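Local coordinates for beta-glucosidase (PDB 5M6G), which is a family 3 glycosidase that probably hydrolyses terminal, non-reducing beta-D-glucosyl residues of its substrates with release of beta-D-glucose, at residues Val182-Tyr194 with Lys231-Asp244. Sequence-based numbering, arbitrary orientation.
Sequences VCVARDDRWGRTY and KHYVGDGGTTGGDD. With MG (magnesium ion), chain C; SOR (sorbitol), chain L.
Sorbitol O1 is gripped by Arg192 from one segment and by Lys231 and His232 from the other, in the sugar pocket of the TIM-barrel-like domain of this family 3 glycosidase. Lys231 NZ and His232 NE2 each stand 2.6 Å from sorbitol O1, and Arg192 NH2 completes the set; Asp129 and Asp310 bind the same sorbitol. The extended lysine carries its ammonium to the oxygen, while His232 CE1 sits over one face of the Arg192 guanidinium, the planes 49° apart, so the groups do not stack flat. A second shell sets the imidazole: His232 ND1 donates to Asp236 OD2 (2.8 Å) nearly in the ring plane, and His232 N reaches that oxygen from above the carboxylate plane. A cis peptide precedes His232, where strand 229-233 turns a corner. Alongside, Val182 N bonds Lys231 O at 2.7 Å.

Farther on, the indole of Trp190 is sandwiched, Asp236 O over one face and Arg192 CB over the centre of the other. Its CG lies anti to the backbone N (chi1 -168°), which carries the ring across to Asp236 and Gly237. Gly237 and Gly242 suit their places, since a CB would strike Val184 O at the first and Trp190 N at the second. The backbone of Arg186 can therefore come close enough to bond Gly237 O (3.0 Å).

Asp187 OD1 takes Arg189 N, an Asx turn, and also Arg189 NE, while OD2 receives Arg189 NH2 at 2.8 Å. This pairing holds the guanidinium with one face against Gly241 CA. An alanine here would remove the carboxylate, and the guanidinium is likely to lose its side-on mate and be freer to swing off Gly241. Beyond Gly242, Asp243 OD1 binds a magnesium ion shared with Asp509, 2.1 Å from the metal.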
ATOM      1  N   VAL A 182       3.830   3.685   5.880  1.00  9.90           N
ATOM      2  CA  VAL A 182       4.897   3.592   6.865  1.00 12.06           C
ATOM      3  C   VAL A 182       4.334   3.247   8.239  1.00 13.80           C
ATOM      4  O   VAL A 182       5.034   3.349   9.254  1.00 13.89           O
ATOM      5  CB  VAL A 182       5.740   4.879   6.888  1.00 15.82           C
ATOM      6  CG1 VAL A 182       6.280   5.177   5.475  1.00 13.62           C
ATOM      7  CG2 VAL A 182       4.930   6.066   7.424  1.00 12.07           C
ATOM      8  N   CYS A 183       3.063   2.849   8.280  1.00 13.79           N
ATOM      9  CA  CYS A 183       2.417   2.276   9.449  1.00 14.41           C
ATOM     10  C   CYS A 183       3.283   1.203  10.093  1.00 13.85           C
ATOM     11  O   CYS A 183       3.837   0.341   9.407  1.00 11.72           O
ATOM     12  CB  CYS A 183       1.065   1.685   9.023  1.00 18.95           C
ATOM     13  SG  CYS A 183       1.064   0.591   7.484  1.00 22.34           S
ATOM     14  N   VAL A 184       3.390   1.262  11.419  1.00 13.81           N
ATOM     15  CA  VAL A 184       4.073   0.248  12.217  1.00 13.28           C
ATOM     16  C   VAL A 184       2.978  -0.582  12.873  1.00 12.94           C
ATOM     17  O   VAL A 184       2.361  -0.148  13.850  1.00 12.76           O
ATOM     18  CB  VAL A 184       5.004   0.887  13.251  1.00 13.08           C
ATOM     19  CG1 VAL A 184       5.667  -0.174  14.087  1.00 15.83           C
ATOM     20  CG2 VAL A 184       6.046   1.754  12.555  1.00 12.14           C
ATOM     21  N   ALA A 185       2.725  -1.775  12.338  1.00 12.61           N
ATOM     22  CA  ALA A 185       1.583  -2.579  12.768  1.00 12.78           C
ATOM     23  C   ALA A 185       1.947  -3.319  14.052  1.00 12.21           C
ATOM     24  O   ALA A 185       2.793  -4.218  14.037  1.00 14.20           O
ATOM     25  CB  ALA A 185       1.166  -3.553  11.670  1.00 13.83           C
ATOM     26  N   ARG A 186       1.295  -2.950  15.156  1.00 13.20           N
ATOM     27  CA  ARG A 186       1.558  -3.541  16.461  1.00 12.64           C
ATOM     28  C   ARG A 186       0.513  -4.561  16.896  1.00 15.13           C
ATOM     29  O   ARG A 186       0.712  -5.214  17.925  1.00 17.79           O
ATOM     30  CB  ARG A 186       1.645  -2.440  17.536  1.00 14.24           C
ATOM     31  CG  ARG A 186       2.573  -1.298  17.182  1.00 14.84           C
ATOM     32  CD  ARG A 186       4.027  -1.658  17.404  1.00 14.04           C
ATOM     33  NE  ARG A 186       4.355  -1.799  18.827  1.00 14.21           N
ATOM     34  CZ  ARG A 186       5.509  -2.303  19.261  1.00 18.64           C
ATOM     35  NH1 ARG A 186       5.758  -2.400  20.564  1.00 16.70           N
ATOM     36  NH2 ARG A 186       6.423  -2.707  18.384  1.00 16.93           N
ATOM     37  N   ASP A 187      -0.593  -4.709  16.169  1.00 11.45           N
ATOM     38  CA  ASP A 187      -1.648  -5.649  16.554  1.00 13.21           C
ATOM     39  C   ASP A 187      -2.140  -6.398  15.318  1.00 14.73           C
ATOM     40  O   ASP A 187      -2.853  -5.833  14.479  1.00 13.65           O
ATOM     41  CB  ASP A 187      -2.801  -4.926  17.255  1.00 15.09           C
ATOM     42  CG  ASP A 187      -3.724  -5.881  17.990  1.00 18.03           C
ATOM     43  OD1 ASP A 187      -4.154  -6.881  17.381  1.00 14.13           O
ATOM     44  OD2 ASP A 187      -4.018  -5.632  19.184  1.00 18.73           O
ATOM     45  N   ASP A 188      -1.803  -7.686  15.236  1.00 15.66           N
ATOM     46  CA  ASP A 188      -2.058  -8.463  14.026  1.00 14.06           C
ATOM     47  C   ASP A 188      -3.539  -8.569  13.681  1.00 12.32           C
ATOM     48  O   ASP A 188      -3.871  -8.957  12.563  1.00 14.38           O
ATOM     49  CB  ASP A 188      -1.457  -9.868  14.179  1.00 13.05           C
ATOM     50  CG  ASP A 188       0.052  -9.862  14.113  1.00 19.89           C
ATOM     51  OD1 ASP A 188       0.630  -8.809  13.759  1.00 24.12           O
ATOM     52  OD2 ASP A 188       0.658 -10.918  14.397  1.00 23.45           O
ATOM     53  N   ARG A 189      -4.437  -8.251  14.613  1.00 11.31           N
ATOM     54  CA  ARG A 189      -5.857  -8.259  14.286  1.00 13.81           C
ATOM     55  C   ARG A 189      -6.217  -7.215  13.238  1.00 17.05           C
ATOM     56  O   ARG A 189      -7.281  -7.318  12.618  1.00 15.61           O
ATOM     57  CB  ARG A 189      -6.670  -8.020  15.557  1.00 14.91           C
ATOM     58  CG  ARG A 189      -6.680  -9.232  16.465  1.00 18.77           C
ATOM     59  CD  ARG A 189      -7.351  -8.924  17.775  1.00 14.74           C
ATOM     60  NE  ARG A 189      -6.475  -8.151  18.642  1.00 15.96           N
ATOM     61  CZ  ARG A 189      -6.712  -7.928  19.934  1.00 21.59           C
ATOM     62  NH1 ARG A 189      -7.801  -8.426  20.505  1.00 20.77           N
ATOM     63  NH2 ARG A 189      -5.865  -7.199  20.650  1.00 16.48           N
ATOM     64  N   TRP A 190      -5.360  -6.213  13.049  1.00 14.61           N
ATOM     65  CA  TRP A 190      -5.622  -5.119  12.121  1.00 15.00           C
ATOM     66  C   TRP A 190      -5.708  -5.613  10.682  1.00 13.87           C
ATOM     67  O   TRP A 190      -4.844  -6.358  10.215  1.00 14.93           O
ATOM     68  CB  TRP A 190      -4.514  -4.083  12.242  1.00 11.98           C
ATOM     69  CG  TRP A 190      -4.789  -2.782  11.554  1.00 15.03           C
ATOM     70  CD1 TRP A 190      -6.012  -2.199  11.336  1.00 11.76           C
ATOM     71  CD2 TRP A 190      -3.812  -1.874  11.028  1.00 15.43           C
ATOM     72  NE1 TRP A 190      -5.851  -0.986  10.704  1.00 14.37           N
ATOM     73  CE2 TRP A 190      -4.512  -0.759  10.507  1.00 13.84           C
ATOM     74  CE3 TRP A 190      -2.411  -1.892  10.950  1.00 11.81           C
ATOM     75  CZ2 TRP A 190      -3.859   0.323   9.910  1.00 14.07           C
ATOM     76  CZ3 TRP A 190      -1.763  -0.808  10.348  1.00 13.31           C
ATOM     77  CH2 TRP A 190      -2.490   0.282   9.843  1.00 13.42           C
ATOM     78  N   GLY A 191      -6.741  -5.167   9.971  1.00 14.63           N
ATOM     79  CA  GLY A 191      -6.904  -5.527   8.578  1.00 10.31           C
ATOM     80  C   GLY A 191      -5.866  -4.942   7.640  1.00 14.70           C
ATOM     81  O   GLY A 191      -5.851  -5.313   6.462  1.00 12.43           O
ATOM     82  N   ARG A 192      -5.010  -4.038   8.116  1.00 13.54           N
ATOM     83  CA  ARG A 192      -3.956  -3.478   7.280  1.00 15.80           C
ATOM     84  C   ARG A 192      -2.567  -3.912   7.734  1.00 14.87           C
ATOM     85  O   ARG A 192      -1.565  -3.310   7.327  1.00 13.40           O
ATOM     86  CB  ARG A 192      -4.061  -1.949   7.245  1.00 13.09           C
ATOM     87  CG  ARG A 192      -5.488  -1.459   7.110  1.00 17.07           C
ATOM     88  CD  ARG A 192      -5.543   0.014   6.704  1.00 11.02           C
ATOM     89  NE  ARG A 192      -5.152   0.217   5.315  1.00 15.40           N
ATOM     90  CZ  ARG A 192      -5.398   1.336   4.631  1.00 17.73           C
ATOM     91  NH1 ARG A 192      -6.035   2.343   5.222  1.00 13.13           N
ATOM     92  NH2 ARG A 192      -5.017   1.450   3.361  1.00 14.47           N
ATOM     93  N   THR A 193      -2.485  -4.951   8.572  1.00 12.63           N
ATOM     94  CA  THR A 193      -1.183  -5.454   8.991  1.00 13.77           C
ATOM     95  C   THR A 193      -0.291  -5.750   7.788  1.00 12.91           C
ATOM     96  O   THR A 193       0.922  -5.513   7.832  1.00 11.55           O
ATOM     97  CB  THR A 193      -1.364  -6.708   9.855  1.00 13.49           C
ATOM     98  OG1 THR A 193      -2.063  -6.355  11.056  1.00 12.13           O
ATOM     99  CG2 THR A 193      -0.011  -7.327  10.220  1.00 12.69           C
ATOM    100  N   TYR A 194      -0.875  -6.248   6.693  1.00 10.45           N
ATOM    101  CA  TYR A 194      -0.053  -6.603   5.539  1.00 12.77           C
ATOM    102  C   TYR A 194       0.470  -5.382   4.807  1.00 15.24           C
ATOM    103  O   TYR A 194       1.423  -5.501   4.030  1.00 11.06           O
ATOM    104  CB  TYR A 194      -0.824  -7.493   4.561  1.00 14.34           C
ATOM    105  CG  TYR A 194      -1.957  -6.844   3.769  1.00 16.09           C
ATOM    106  CD1 TYR A 194      -1.710  -6.108   2.601  1.00 11.61           C
ATOM    107  CD2 TYR A 194      -3.271  -7.019   4.156  1.00 14.67           C
ATOM    108  CE1 TYR A 194      -2.761  -5.549   1.870  1.00 13.69           C
ATOM    109  CE2 TYR A 194      -4.314  -6.466   3.442  1.00 14.12           C
ATOM    110  CZ  TYR A 194      -4.055  -5.738   2.299  1.00 11.99           C
ATOM    111  OH  TYR A 194      -5.113  -5.209   1.600  1.00 16.73           O
ATOM    112  N   LYS A 231       2.052   7.418   4.676  1.00 14.30           N
ATOM    113  CA  LYS A 231       0.739   7.264   5.311  1.00 11.85           C
ATOM    114  C   LYS A 231       0.758   6.133   6.354  1.00 11.98           C
ATOM    115  O   LYS A 231       1.630   5.267   6.306  1.00 13.07           O
ATOM    116  CB  LYS A 231      -0.341   6.987   4.253  1.00 10.80           C
ATOM    117  CG  LYS A 231      -0.280   5.599   3.616  1.00 13.93           C
ATOM    118  CD  LYS A 231      -1.250   5.483   2.421  1.00 11.51           C
ATOM    119  CE  LYS A 231      -1.405   4.006   1.975  1.00 14.49           C
ATOM    120  NZ  LYS A 231      -2.405   3.875   0.862  1.00 13.98           N
ATOM    121  N   HIS A 232      -0.184   6.119   7.296  1.00 12.14           N
ATOM    122  CA  HIS A 232      -1.109   7.208   7.575  1.00 10.62           C
ATOM    123  C   HIS A 232      -0.675   7.898   8.875  1.00 11.99           C
ATOM    124  O   HIS A 232      -0.489   7.249   9.909  1.00 16.54           O
ATOM    125  CB  HIS A 232      -2.543   6.698   7.708  1.00 13.00           C
ATOM    126  CG  HIS A 232      -2.970   5.781   6.604  1.00 15.52           C
ATOM    127  ND1 HIS A 232      -2.627   4.445   6.570  1.00 14.72           N
ATOM    128  CD2 HIS A 232      -3.725   6.003   5.501  1.00 17.58           C
ATOM    129  CE1 HIS A 232      -3.144   3.886   5.488  1.00 18.71           C
ATOM    130  NE2 HIS A 232      -3.819   4.809   4.826  1.00 18.92           N
ATOM    131  N   TYR A 233      -0.524   9.217   8.809  1.00 13.43           N
ATOM    132  CA  TYR A 233      -0.018  10.026   9.912  1.00  9.85           C
ATOM    133  C   TYR A 233      -1.093  10.291  10.966  1.00 12.04           C
ATOM    134  O   TYR A 233      -2.105  10.902  10.636  1.00 11.41           O
ATOM    135  CB  TYR A 233       0.507  11.367   9.347  1.00 10.74           C
ATOM    136  CG  TYR A 233       1.166  12.237  10.390  1.00 12.58           C
ATOM    137  CD1 TYR A 233       2.516  12.097  10.676  1.00 14.87           C
ATOM    138  CD2 TYR A 233       0.434  13.177  11.107  1.00  9.28           C
ATOM    139  CE1 TYR A 233       3.129  12.871  11.659  1.00 13.70           C
ATOM    140  CE2 TYR A 233       1.039  13.958  12.102  1.00 10.27           C
ATOM    141  CZ  TYR A 233       2.389  13.797  12.361  1.00 13.97           C
ATOM    142  OH  TYR A 233       3.029  14.547  13.319  1.00 15.02           O
ATOM    143  N   VAL A 234      -0.916   9.855  12.221  1.00 12.95           N
ATOM    144  CA  VAL A 234       0.186   9.013  12.686  1.00 10.35           C
ATOM    145  C   VAL A 234      -0.384   8.078  13.750  1.00 13.56           C
ATOM    146  O   VAL A 234      -1.320   8.440  14.466  1.00 14.63           O
ATOM    147  CB  VAL A 234       1.385   9.848  13.234  1.00 17.55           C
ATOM    148  CG1 VAL A 234       0.930  10.832  14.317  1.00 10.99           C
ATOM    149  CG2 VAL A 234       2.515   8.941  13.753  1.00 12.43           C
ATOM    150  N   GLY A 235       0.159   6.866  13.832  1.00 16.98           N
ATOM    151  CA  GLY A 235      -0.296   5.890  14.804  1.00 16.51           C
ATOM    152  C   GLY A 235      -1.331   4.912  14.302  1.00 18.02           C
ATOM    153  O   GLY A 235      -1.981   4.252  15.120  1.00 16.33           O
ATOM    154  N   ASP A 236      -1.520   4.803  12.979  1.00 14.04           N
ATOM    155  CA  ASP A 236      -2.554   3.909  12.467  1.00 13.93           C
ATOM    156  C   ASP A 236      -2.296   2.451  12.869  1.00 15.37           C
ATOM    157  O   ASP A 236      -3.248   1.685  13.045  1.00 16.45           O
ATOM    158  CB  ASP A 236      -2.681   4.064  10.940  1.00 13.25           C
ATOM    159  CG  ASP A 236      -1.345   3.960  10.203  1.00 15.66           C
ATOM    160  OD1 ASP A 236      -0.272   4.062  10.831  1.00 15.60           O
ATOM    161  OD2 ASP A 236      -1.373   3.788   8.971  1.00 21.57           O
ATOM    162  N   GLY A 237      -1.035   2.061  13.070  1.00 15.72           N
ATOM    163  CA  GLY A 237      -0.713   0.707  13.505  1.00 12.83           C
ATOM    164  C   GLY A 237      -0.832   0.473  14.994  1.00 14.72           C
ATOM    165  O   GLY A 237      -0.611  -0.645  15.479  1.00 13.71           O
ATOM    166  N   GLY A 238      -1.180   1.514  15.749  1.00 14.80           N
ATOM    167  CA  GLY A 238      -1.223   1.422  17.194  1.00 14.65           C
ATOM    168  C   GLY A 238      -2.598   1.390  17.817  1.00 18.28           C
ATOM    169  O   GLY A 238      -2.699   1.498  19.048  1.00 17.58           O
ATOM    170  N   THR A 239      -3.665   1.247  17.030  1.00 13.61           N
ATOM    171  CA  THR A 239      -5.006   1.345  17.586  1.00 17.37           C
ATOM    172  C   THR A 239      -5.282   0.177  18.522  1.00 19.10           C
ATOM    173  O   THR A 239      -4.789  -0.935  18.321  1.00 15.74           O
ATOM    174  CB  THR A 239      -6.068   1.384  16.482  1.00 16.41           C
ATOM    175  OG1 THR A 239      -6.000   0.199  15.676  1.00 16.88           O
ATOM    176  CG2 THR A 239      -5.887   2.618  15.603  1.00 17.72           C
ATOM    177  N   THR A 240      -6.067   0.452  19.563  1.00 17.85           N
ATOM    178  CA  THR A 240      -6.406  -0.578  20.534  1.00 22.97           C
ATOM    179  C   THR A 240      -7.140  -1.719  19.851  1.00 16.82           C
ATOM    180  O   THR A 240      -8.084  -1.497  19.087  1.00 19.13           O
ATOM    181  CB  THR A 240      -7.261   0.015  21.656  1.00 16.37           C
ATOM    182  OG1 THR A 240      -6.542   1.092  22.257  1.00 16.72           O
ATOM    183  CG2 THR A 240      -7.579  -1.043  22.723  1.00 18.00           C
ATOM    184  N   GLY A 241      -6.696  -2.942  20.125  1.00 14.98           N
ATOM    185  CA  GLY A 241      -7.279  -4.115  19.505  1.00 15.97           C
ATOM    186  C   GLY A 241      -6.994  -4.278  18.031  1.00 18.79           C
ATOM    187  O   GLY A 241      -7.608  -5.140  17.387  1.00 19.99           O
ATOM    188  N   GLY A 242      -6.085  -3.486  17.472  1.00 17.27           N
ATOM    189  CA  GLY A 242      -5.892  -3.499  16.029  1.00 17.76           C
ATOM    190  C   GLY A 242      -7.144  -3.148  15.259  1.00 20.38           C
ATOM    191  O   GLY A 242      -7.315  -3.599  14.126  1.00 22.61           O
ATOM    192  N   ASP A 243      -8.034  -2.358  15.847  1.00 17.11           N
ATOM    193  CA  ASP A 243      -9.258  -1.952  15.170  1.00 17.78           C
ATOM    194  C   ASP A 243      -8.941  -0.866  14.148  1.00 17.03           C
ATOM    195  O   ASP A 243      -8.374   0.176  14.502  1.00 17.42           O
ATOM    196  CB  ASP A 243     -10.283  -1.454  16.189  1.00 16.34           C
ATOM    197  CG  ASP A 243     -11.665  -1.276  15.591  1.00 22.06           C
ATOM    198  OD1 ASP A 243     -11.965  -1.934  14.572  1.00 19.24           O
ATOM    199  OD2 ASP A 243     -12.457  -0.475  16.133  1.00 24.66           O
ATOM    200  N   ASP A 244      -9.317  -1.099  12.889  1.00 15.49           N
ATOM    201  CA  ASP A 244      -9.098  -0.110  11.841  1.00 14.55           C
ATOM    202  C   ASP A 244      -9.897   1.159  12.124  1.00 11.98           C
ATOM    203  O   ASP A 244     -11.057   1.094  12.542  1.00 16.19           O
ATOM    204  CB  ASP A 244      -9.499  -0.689  10.484  1.00 11.93           C
ATOM    205  CG  ASP A 244      -9.008   0.164   9.336  1.00 15.00           C
ATOM    206  OD1 ASP A 244      -7.843   0.595   9.426  1.00 14.46           O
ATOM    207  OD2 ASP A 244      -9.770   0.409   8.370  1.00 15.63           O
TER
HETATM  208 MG    MG C 702     -12.741  -2.901  12.912  1.00 19.40          MG
HETATM  209  C1  SOR L 711      -5.603   4.776   2.255  1.00 25.88           C
HETATM  210  C2  SOR L 711      -5.992   4.826   0.788  1.00 38.96           C
HETATM  211  C3  SOR L 711      -7.481   5.143   0.683  1.00 43.25           C
HETATM  212  C4  SOR L 711      -8.006   4.859  -0.721  1.00 31.59           C
HETATM  213  C5  SOR L 711      -9.518   4.615  -0.757  1.00 40.79           C
HETATM  214  C6  SOR L 711      -9.866   3.997  -2.107  1.00 25.74           C
HETATM  215  O1  SOR L 711      -4.450   3.990   2.435  1.00 22.27           O
HETATM  216  O2  SOR L 711      -5.231   5.820   0.125  1.00 26.60           O
HETATM  217  O3  SOR L 711      -7.666   6.499   0.995  1.00 35.74           O
HETATM  218  O4  SOR L 711      -7.681   5.935  -1.579  1.00 40.21           O
HETATM  219  O5  SOR L 711      -9.948   3.767   0.301  1.00 37.75           O
HETATM  220  O6  SOR L 711     -11.140   3.389  -2.059  1.00 35.41           O
HETATM  221  O   HOH W   1       1.716   3.055  12.870  1.00 13.87           O
HETATM  222  O   HOH W   2      -1.688  -3.028  14.093  1.00 16.68           O
HETATM  223  O   HOH W   3      -4.020  -3.533  20.619  1.00 18.79           O
HETATM  224  O   HOH W   4     -12.629  -1.061  11.929  1.00 19.70           O
HETATM  225  O   HOH W   5     -13.585  -3.839  11.307  1.00 20.59           O
HETATM  226  O   HOH W   6     -13.075  -4.653  13.989  1.00 16.63           O
HETATM  227  O   HOH W   7     -14.771  -2.481  13.400  1.00 22.73           O